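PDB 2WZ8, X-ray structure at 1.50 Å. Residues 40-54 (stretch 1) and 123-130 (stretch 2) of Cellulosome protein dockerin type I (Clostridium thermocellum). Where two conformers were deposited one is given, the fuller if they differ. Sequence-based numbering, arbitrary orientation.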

ATOM      1  N   TRP A  40       4.155   3.524   9.271  1.00 10.72           N
ATOM      2  CA  TRP A  40       4.957   2.555  10.039  1.00 10.40           C
ATOM      3  C   TRP A  40       4.706   1.129   9.567  1.00 11.35           C
ATOM      4  O   TRP A  40       4.619   0.180  10.343  1.00 11.69           O
ATOM      5  N   ILE A  41       4.619   1.023   8.246  1.00 10.98           N
ATOM      6  CA  ILE A  41       4.562  -0.283   7.569  1.00 11.13           C
ATOM      7  C   ILE A  41       5.991  -0.720   7.301  1.00 11.40           C
ATOM      8  O   ILE A  41       6.685  -0.158   6.485  1.00 12.51           O
ATOM      9  N   GLY A  42       6.433  -1.740   8.001  1.00 12.87           N
ATOM     10  CA  GLY A  42       7.784  -2.271   7.825  1.00 13.28           C
ATOM     11  C   GLY A  42       8.475  -2.623   9.125  1.00 13.76           C
ATOM     12  O   GLY A  42       7.841  -2.746  10.172  1.00 13.19           O
ATOM     13  N   ASN A  43       9.794  -2.792   9.030  1.00 14.74           N
ATOM     14  CA  ASN A  43      10.617  -3.226  10.179  1.00 16.57           C
ATOM     15  C   ASN A  43      10.103  -4.538  10.764  1.00 16.32           C
ATOM     16  O   ASN A  43      10.061  -4.751  11.977  1.00 17.47           O
ATOM     17  N   GLY A  44       9.710  -5.424   9.872  1.00 15.41           N
ATOM     18  CA  GLY A  44       9.175  -6.732  10.284  1.00 15.81           C
ATOM     19  C   GLY A  44       7.812  -7.001   9.727  1.00 15.56           C
ATOM     20  O   GLY A  44       6.977  -6.112   9.603  1.00 14.62           O
ATOM     21  N   SER A  45       7.596  -8.236   9.316  1.00 15.91           N
ATOM     22  CA  SER A  45       6.397  -8.591   8.541  0.50 16.63           C
ATOM     23  C   SER A  45       5.119  -8.507   9.373  1.00 17.11           C
ATOM     24  O   SER A  45       4.026  -8.517   8.831  1.00 17.33           O
ATOM     25  N   ASN A  46       5.266  -8.405  10.682  1.00 16.87           N
ATOM     26  CA  ASN A  46       4.059  -8.311  11.506  0.50 17.01           C
ATOM     27  C   ASN A  46       3.441  -6.910  11.459  1.00 16.16           C
ATOM     28  O   ASN A  46       2.304  -6.728  11.854  1.00 16.94           O
ATOM     29  N   ASN A  47       4.189  -5.948  10.934  1.00 14.16           N
ATOM     30  CA  ASN A  47       3.741  -4.534  10.887  1.00 14.06           C
ATOM     31  C   ASN A  47       3.213  -4.200   9.505  1.00 13.25           C
ATOM     32  O   ASN A  47       3.876  -3.539   8.705  1.00 12.66           O
ATOM     33  N   TYR A  48       2.043  -4.743   9.223  1.00 12.92           N
ATOM     34  CA  TYR A  48       1.502  -4.776   7.836  1.00 11.32           C
ATOM     35  C   TYR A  48       0.190  -3.996   7.703  1.00 11.33           C
ATOM     36  O   TYR A  48      -0.487  -3.708   8.682  1.00 11.63           O
ATOM     37  N   LEU A  49      -0.143  -3.687   6.453  1.00 10.42           N
ATOM     38  CA  LEU A  49      -1.429  -3.139   6.063  1.00  9.67           C
ATOM     39  C   LEU A  49      -2.064  -4.117   5.095  1.00  9.44           C
ATOM     40  O   LEU A  49      -1.480  -4.415   4.057  1.00 10.85           O
ATOM     41  N   GLN A  50      -3.228  -4.609   5.442  1.00 10.26           N
ATOM     42  CA  GLN A  50      -3.993  -5.445   4.535  1.00 10.62           C
ATOM     43  C   GLN A  50      -5.315  -4.857   4.165  1.00 10.97           C
ATOM     44  O   GLN A  50      -6.154  -4.616   5.006  1.00 11.64           O
ATOM     45  N   PHE A  51      -5.501  -4.706   2.854  1.00 11.50           N
ATOM     46  CA  PHE A  51      -6.776  -4.333   2.255  1.00 11.86           C
ATOM     47  C   PHE A  51      -7.576  -5.598   2.133  1.00 13.13           C
ATOM     48  O   PHE A  51      -7.156  -6.570   1.518  1.00 13.59           O
ATOM     49  N   ASN A  52      -8.725  -5.548   2.755  1.00 14.50           N
ATOM     50  CA  ASN A  52      -9.662  -6.592   2.727  1.00 14.63           C
ATOM     51  C   ASN A  52     -10.761  -6.186   1.715  1.00 14.70           C
ATOM     52  O   ASN A  52     -11.202  -5.022   1.601  1.00 18.54           O
ATOM     53  N   ASN A  53     -11.241  -7.199   1.077  1.00 13.84           N
ATOM     54  CA  ASN A  53     -12.418  -7.126   0.230  1.00 12.77           C
ATOM     55  C   ASN A  53     -12.254  -6.159  -0.911  1.00 12.61           C
ATOM     56  O   ASN A  53     -13.099  -5.308  -1.203  1.00 14.02           O
ATOM     57  N   VAL A  54     -11.156  -6.349  -1.603  1.00 12.16           N
ATOM     58  CA  VAL A  54     -10.940  -5.687  -2.892  1.00 12.34           C
ATOM     59  C   VAL A  54     -11.686  -6.512  -3.936  1.00 12.41           C
ATOM     60  O   VAL A  54     -11.329  -7.631  -4.266  1.00 12.39           O
ATOM     61  N   GLY A 123     -14.592 -11.782  -7.414  1.00 15.98           N
ATOM     62  CA  GLY A 123     -15.055 -11.644  -6.043  1.00 15.81           C
ATOM     63  C   GLY A 123     -14.087 -10.837  -5.202  1.00 14.54           C
ATOM     64  O   GLY A 123     -13.378  -9.936  -5.687  1.00 14.04           O
ATOM     65  N   ASN A 124     -14.124 -11.130  -3.909  1.00 15.49           N
ATOM     66  CA  ASN A 124     -13.302 -10.407  -2.927  1.00 14.79           C
ATOM     67  C   ASN A 124     -11.886 -10.942  -2.902  1.00 15.28           C
ATOM     68  O   ASN A 124     -11.638 -12.141  -2.958  1.00 17.87           O
ATOM     69  N   ASN A 125     -10.952 -10.022  -2.780  1.00 14.03           N
ATOM     70  CA  ASN A 125      -9.518 -10.326  -2.705  1.00 13.56           C
ATOM     71  C   ASN A 125      -8.880  -9.575  -1.542  1.00 13.10           C
ATOM     72  O   ASN A 125      -9.381  -8.531  -1.121  1.00 12.72           O
ATOM     73  N   THR A 126      -7.748 -10.084  -1.079  1.00 11.88           N
ATOM     74  CA  THR A 126      -6.925  -9.340  -0.104  1.00 12.96           C
ATOM     75  C   THR A 126      -5.652  -8.891  -0.779  1.00 12.43           C
ATOM     76  O   THR A 126      -5.088  -9.560  -1.652  1.00 13.19           O
ATOM     77  N   ILE A 127      -5.177  -7.731  -0.342  1.00 11.49           N
ATOM     78  CA  ILE A 127      -3.883  -7.224  -0.761  1.00 11.45           C
ATOM     79  C   ILE A 127      -3.134  -6.695   0.451  1.00 10.51           C
ATOM     80  O   ILE A 127      -3.596  -5.770   1.085  1.00 12.55           O
ATOM     81  N   ARG A 128      -2.006  -7.323   0.766  1.00 10.09           N
ATOM     82  CA  ARG A 128      -1.157  -6.951   1.930  1.00  9.48           C
ATOM     83  C   ARG A 128       0.133  -6.323   1.493  1.00 10.63           C
ATOM     84  O   ARG A 128       0.856  -6.821   0.635  1.00 12.26           O
ATOM     85  N   PHE A 129       0.447  -5.243   2.190  1.00 10.85           N
ATOM     86  CA  PHE A 129       1.657  -4.448   2.044  1.00 10.57           C
ATOM     87  C   PHE A 129       2.466  -4.621   3.335  1.00 10.10           C
ATOM     88  O   PHE A 129       1.965  -4.467   4.454  1.00 10.39           O
ATOM     89  N   TYR A 130       3.721  -5.009   3.165  1.00 10.07           N
ATOM     90  CA  TYR A 130       4.626  -5.167   4.308  1.00 11.74           C
ATOM     91  C   TYR A 130       6.079  -5.052   3.901  1.00 11.76           C
ATOM     92  O   TYR A 130       6.401  -5.086   2.722  1.00 12.54           O
TER

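The polar centre of the contact is Arg128, whose side chain is extended through chi1 and chi2 (both t), turns at chi3 (m) and runs along the sheet face it shares with Gln50. Its guanidinium grips one acceptor with two donors: Arg128 NE and Arg128 NH2 each hydrogen-bond to Gln50 OE1 at 2.9 Å. Gln50, with chi1 and chi2 t and chi3 at -63°, is fixed at its other amide atom as well, since Gln50 NE2 donates to Asn52 OD1 at 2.8 Å. The guanidinium, so oriented, lies flat on the ring of Tyr48 (chi1 p), with planes at 1° and Arg128 CZ 3.7 Å from the centroid of the Tyr48 ring, a cation-pi arrangement over the face. One water extends this network, donating to Ser45 O at 2.6 Å and accepting from Arg128 NH1 at 3.0 Å.

At the far end of the ladder, where a beta bulge shifts the register by one, Asn125 (chi1 m) turns its amide back to the neighbouring strand: Asn125 ND2 donates to Val54 O at 3.1 Å, reinforcing the weak backbone bond from Asn125 N to Val54 O at 2.8 Å.

Leu49, Phe51, Val54, Ile127 and Phe129 are buried on one face of the sheet, together with the polar Asn125. Phe51 and Phe129, both m at chi1, meet obliquely, with Phe51 CE2 3.6 Å from Phe129 CE2 and ring planes at 64°. Leu49 (t, p) packs beside Phe129, CB to CB 4.4 Å, and Val54 (t) places its CG1 4.1 Å from CD1 of Ile127 (m, t).

Next to the Leu49-Phe129 pair, Tyr130 (chi1 p) meets Tyr48, with Tyr130 CB 3.9 Å from Tyr48 CB, while Ser45 CB approaches Tyr130 CD1 at 4.0 Å. Ile41 (m, t) points toward the second strand, its CG2 3.6 Å from Phe129 O.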

ATOM      1  CB  TRP A  40       4.759   2.741  11.539  1.00 11.44           C
ATOM      2  CG  TRP A  40       5.234   4.093  11.899  1.00 11.11           C
ATOM      3  CD1 TRP A  40       4.474   5.232  12.029  1.00 12.85           C
ATOM      4  CD2 TRP A  40       6.596   4.527  12.019  1.00 13.88           C
ATOM      5  NE1 TRP A  40       5.282   6.323  12.253  1.00 13.64           N
ATOM      6  CE2 TRP A  40       6.583   5.922  12.254  1.00 14.22           C
ATOM      7  CE3 TRP A  40       7.819   3.876  11.937  1.00 15.42           C
ATOM      8  CZ2 TRP A  40       7.744   6.667  12.406  1.00 15.44           C
ATOM      9  CZ3 TRP A  40       8.978   4.613  12.109  1.00 16.49           C
ATOM     10  CH2 TRP A  40       8.924   5.997  12.349  1.00 17.43           C
ATOM     11  CB  ILE A  41       3.789  -0.217   6.231  1.00 10.30           C
ATOM     12  CG1 ILE A  41       2.394   0.363   6.402  1.00 10.94           C
ATOM     13  CG2 ILE A  41       3.727  -1.589   5.582  1.00 11.79           C
ATOM     14  CD1 ILE A  41       1.789   0.830   5.070  1.00 12.07           C
ATOM     15  CB  ASN A  43      10.599  -2.153  11.263  1.00 17.46           C
ATOM     16  CG  ASN A  43      11.560  -2.465  12.378  1.00 21.31           C
ATOM     17  OD1 ASN A  43      12.685  -2.906  12.131  1.00 22.27           O
ATOM     18  ND2 ASN A  43      11.104  -2.280  13.608  1.00 25.46           N
ATOM     19  CB  SER A  45       6.542  -9.986   7.907  0.50 17.68           C
ATOM     20  OG  SER A  45       6.698 -10.987   8.884  0.50 19.91           O
ATOM     21  CB  ASN A  46       4.337  -8.740  12.943  0.50 18.05           C
ATOM     22  CG  ASN A  46       5.573  -8.059  13.529  0.50 19.03           C
ATOM     23  OD1 ASN A  46       5.542  -7.576  14.651  0.50 26.58           O
ATOM     24  ND2 ASN A  46       6.669  -8.018  12.767  0.50 19.55           N
ATOM     25  CB  ASN A  47       4.893  -3.611  11.238  1.00 14.52           C
ATOM     26  CG  ASN A  47       5.614  -4.020  12.501  1.00 15.19           C
ATOM     27  OD1 ASN A  47       6.826  -4.210  12.489  1.00 17.49           O
ATOM     28  ND2 ASN A  47       4.882  -4.191  13.554  1.00 13.29           N
ATOM     29  CB  TYR A  48       1.311  -6.226   7.375  1.00 11.75           C
ATOM     30  CG  TYR A  48       0.257  -6.996   8.093  1.00 12.62           C
ATOM     31  CD1 TYR A  48      -1.083  -6.847   7.776  1.00 13.73           C
ATOM     32  CD2 TYR A  48       0.578  -7.845   9.138  1.00 15.77           C
ATOM     33  CE1 TYR A  48      -2.062  -7.558   8.421  1.00 15.62           C
ATOM     34  CE2 TYR A  48      -0.415  -8.544   9.807  1.00 16.09           C
ATOM     35  CZ  TYR A  48      -1.724  -8.405   9.452  1.00 17.11           C
ATOM     36  OH  TYR A  48      -2.717  -9.125  10.120  1.00 20.63           O
ATOM     37  CB  LEU A  49      -1.239  -1.798   5.336  1.00  9.64           C
ATOM     38  CG  LEU A  49      -2.421  -1.166   4.602  1.00 10.76           C
ATOM     39  CD1 LEU A  49      -3.653  -0.979   5.500  1.00 12.51           C
ATOM     40  CD2 LEU A  49      -2.016   0.131   3.855  1.00 11.17           C
ATOM     41  CB  GLN A  50      -4.187  -6.840   5.128  1.00 10.99           C
ATOM     42  CG  GLN A  50      -4.948  -7.786   4.223  1.00 12.79           C
ATOM     43  CD  GLN A  50      -4.903  -9.192   4.724  1.00 14.34           C
ATOM     44  OE1 GLN A  50      -3.814  -9.790   4.804  1.00 15.05           O
ATOM     45  NE2 GLN A  50      -6.065  -9.742   5.080  1.00 17.05           N
ATOM     46  CB  PHE A  51      -6.591  -3.726   0.848  1.00 11.38           C
ATOM     47  CG  PHE A  51      -5.929  -2.374   0.845  1.00 11.19           C
ATOM     48  CD1 PHE A  51      -6.717  -1.206   0.798  1.00 11.45           C
ATOM     49  CD2 PHE A  51      -4.567  -2.247   0.922  1.00 11.75           C
ATOM     50  CE1 PHE A  51      -6.145   0.045   0.776  1.00 12.81           C
ATOM     51  CE2 PHE A  51      -3.977  -1.014   0.921  1.00 11.64           C
ATOM     52  CZ  PHE A  51      -4.781   0.171   0.843  1.00 11.26           C
ATOM     53  CB  ASN A  52     -10.260  -6.860   4.127  1.00 14.95           C
ATOM     54  CG  ASN A  52      -9.224  -7.280   5.129  1.00 12.84           C
ATOM     55  OD1 ASN A  52      -8.410  -8.186   4.842  1.00 17.06           O
ATOM     56  ND2 ASN A  52      -9.245  -6.657   6.347  1.00 13.56           N
ATOM     57  CB  ASN A  53     -13.662  -6.822   1.067  1.00 12.84           C
ATOM     58  CG  ASN A  53     -13.885  -7.874   2.134  1.00 12.68           C
ATOM     59  OD1 ASN A  53     -13.993  -7.547   3.347  1.00 17.24           O
ATOM     60  ND2 ASN A  53     -13.889  -9.121   1.737  1.00 13.33           N
ATOM     61  CB  VAL A  54      -9.441  -5.570  -3.195  1.00 11.57           C
ATOM     62  CG1 VAL A  54      -9.190  -5.006  -4.623  1.00 13.74           C
ATOM     63  CG2 VAL A  54      -8.756  -4.736  -2.094  1.00 12.86           C
ATOM     64  CB  ASN A 124     -13.914 -10.496  -1.507  1.00 16.35           C
ATOM     65  CG  ASN A 124     -15.148  -9.654  -1.330  1.00 18.47           C
ATOM     66  OD1 ASN A 124     -16.160 -10.143  -0.775  1.00 25.13           O
ATOM     67  ND2 ASN A 124     -15.115  -8.419  -1.788  1.00 16.52           N
ATOM     68  CB  ASN A 125      -8.818  -9.856  -3.994  1.00 13.23           C
ATOM     69  CG  ASN A 125      -9.293 -10.599  -5.232  1.00 12.75           C
ATOM     70  OD1 ASN A 125      -8.694 -11.588  -5.628  1.00 14.81           O
ATOM     71  ND2 ASN A 125     -10.354 -10.121  -5.841  1.00 13.06           N
ATOM     72  CB  THR A 126      -6.615 -10.176   1.134  1.00 14.26           C
ATOM     73  OG1 THR A 126      -5.757 -11.267   0.765  1.00 15.80           O
ATOM     74  CG2 THR A 126      -7.890 -10.671   1.778  1.00 15.57           C
ATOM     75  CB  ILE A 127      -3.981  -6.116  -1.868  1.00 10.89           C
ATOM     76  CG1 ILE A 127      -4.883  -6.553  -3.047  1.00 11.40           C
ATOM     77  CG2 ILE A 127      -2.591  -5.726  -2.326  1.00 11.76           C
ATOM     78  CD1 ILE A 127      -5.148  -5.471  -4.122  1.00 12.83           C
ATOM     79  CB  ARG A 128      -0.864  -8.205   2.770  1.00  9.75           C
ATOM     80  CG  ARG A 128      -0.121  -7.878   4.066  1.00 10.22           C
ATOM     81  CD  ARG A 128       0.169  -9.086   4.959  1.00 13.02           C
ATOM     82  NE  ARG A 128      -1.044  -9.702   5.471  1.00 13.34           N
ATOM     83  CZ  ARG A 128      -1.086 -10.565   6.469  1.00 15.38           C
ATOM     84  NH1 ARG A 128       0.049 -10.922   7.071  1.00 18.07           N
ATOM     85  NH2 ARG A 128      -2.235 -11.057   6.859  1.00 17.24           N
ATOM     86  CB  PHE A 129       1.279  -2.964   1.901  1.00 10.52           C
ATOM     87  CG  PHE A 129       0.623  -2.607   0.585  1.00 11.19           C
ATOM     88  CD1 PHE A 129       1.329  -1.905  -0.384  1.00 15.03           C
ATOM     89  CD2 PHE A 129      -0.688  -2.877   0.361  1.00 11.82           C
ATOM     90  CE1 PHE A 129       0.706  -1.530  -1.579  1.00 15.97           C
ATOM     91  CE2 PHE A 129      -1.302  -2.570  -0.846  1.00 10.55           C
ATOM     92  CZ  PHE A 129      -0.604  -1.857  -1.799  1.00 14.31           C
ATOM     93  CB  TYR A 130       4.388  -6.545   4.963  1.00 12.66           C
ATOM     94  CG  TYR A 130       4.757  -7.773   4.135  1.00 14.44           C
ATOM     95  CD1 TYR A 130       5.984  -8.378   4.313  1.00 15.84           C
ATOM     96  CD2 TYR A 130       3.893  -8.319   3.187  1.00 16.01           C
ATOM     97  CE1 TYR A 130       6.321  -9.489   3.594  1.00 16.78           C
ATOM     98  CE2 TYR A 130       4.246  -9.437   2.448  1.00 18.93           C
ATOM     99  CZ  TYR A 130       5.457 -10.007   2.650  1.00 17.40           C
ATOM    100  OH  TYR A 130       5.818 -11.155   1.939  1.00 23.32           O
TER
HETATM  101  O   HOH W   1       2.795  -9.851   6.912  1.00 22.01           O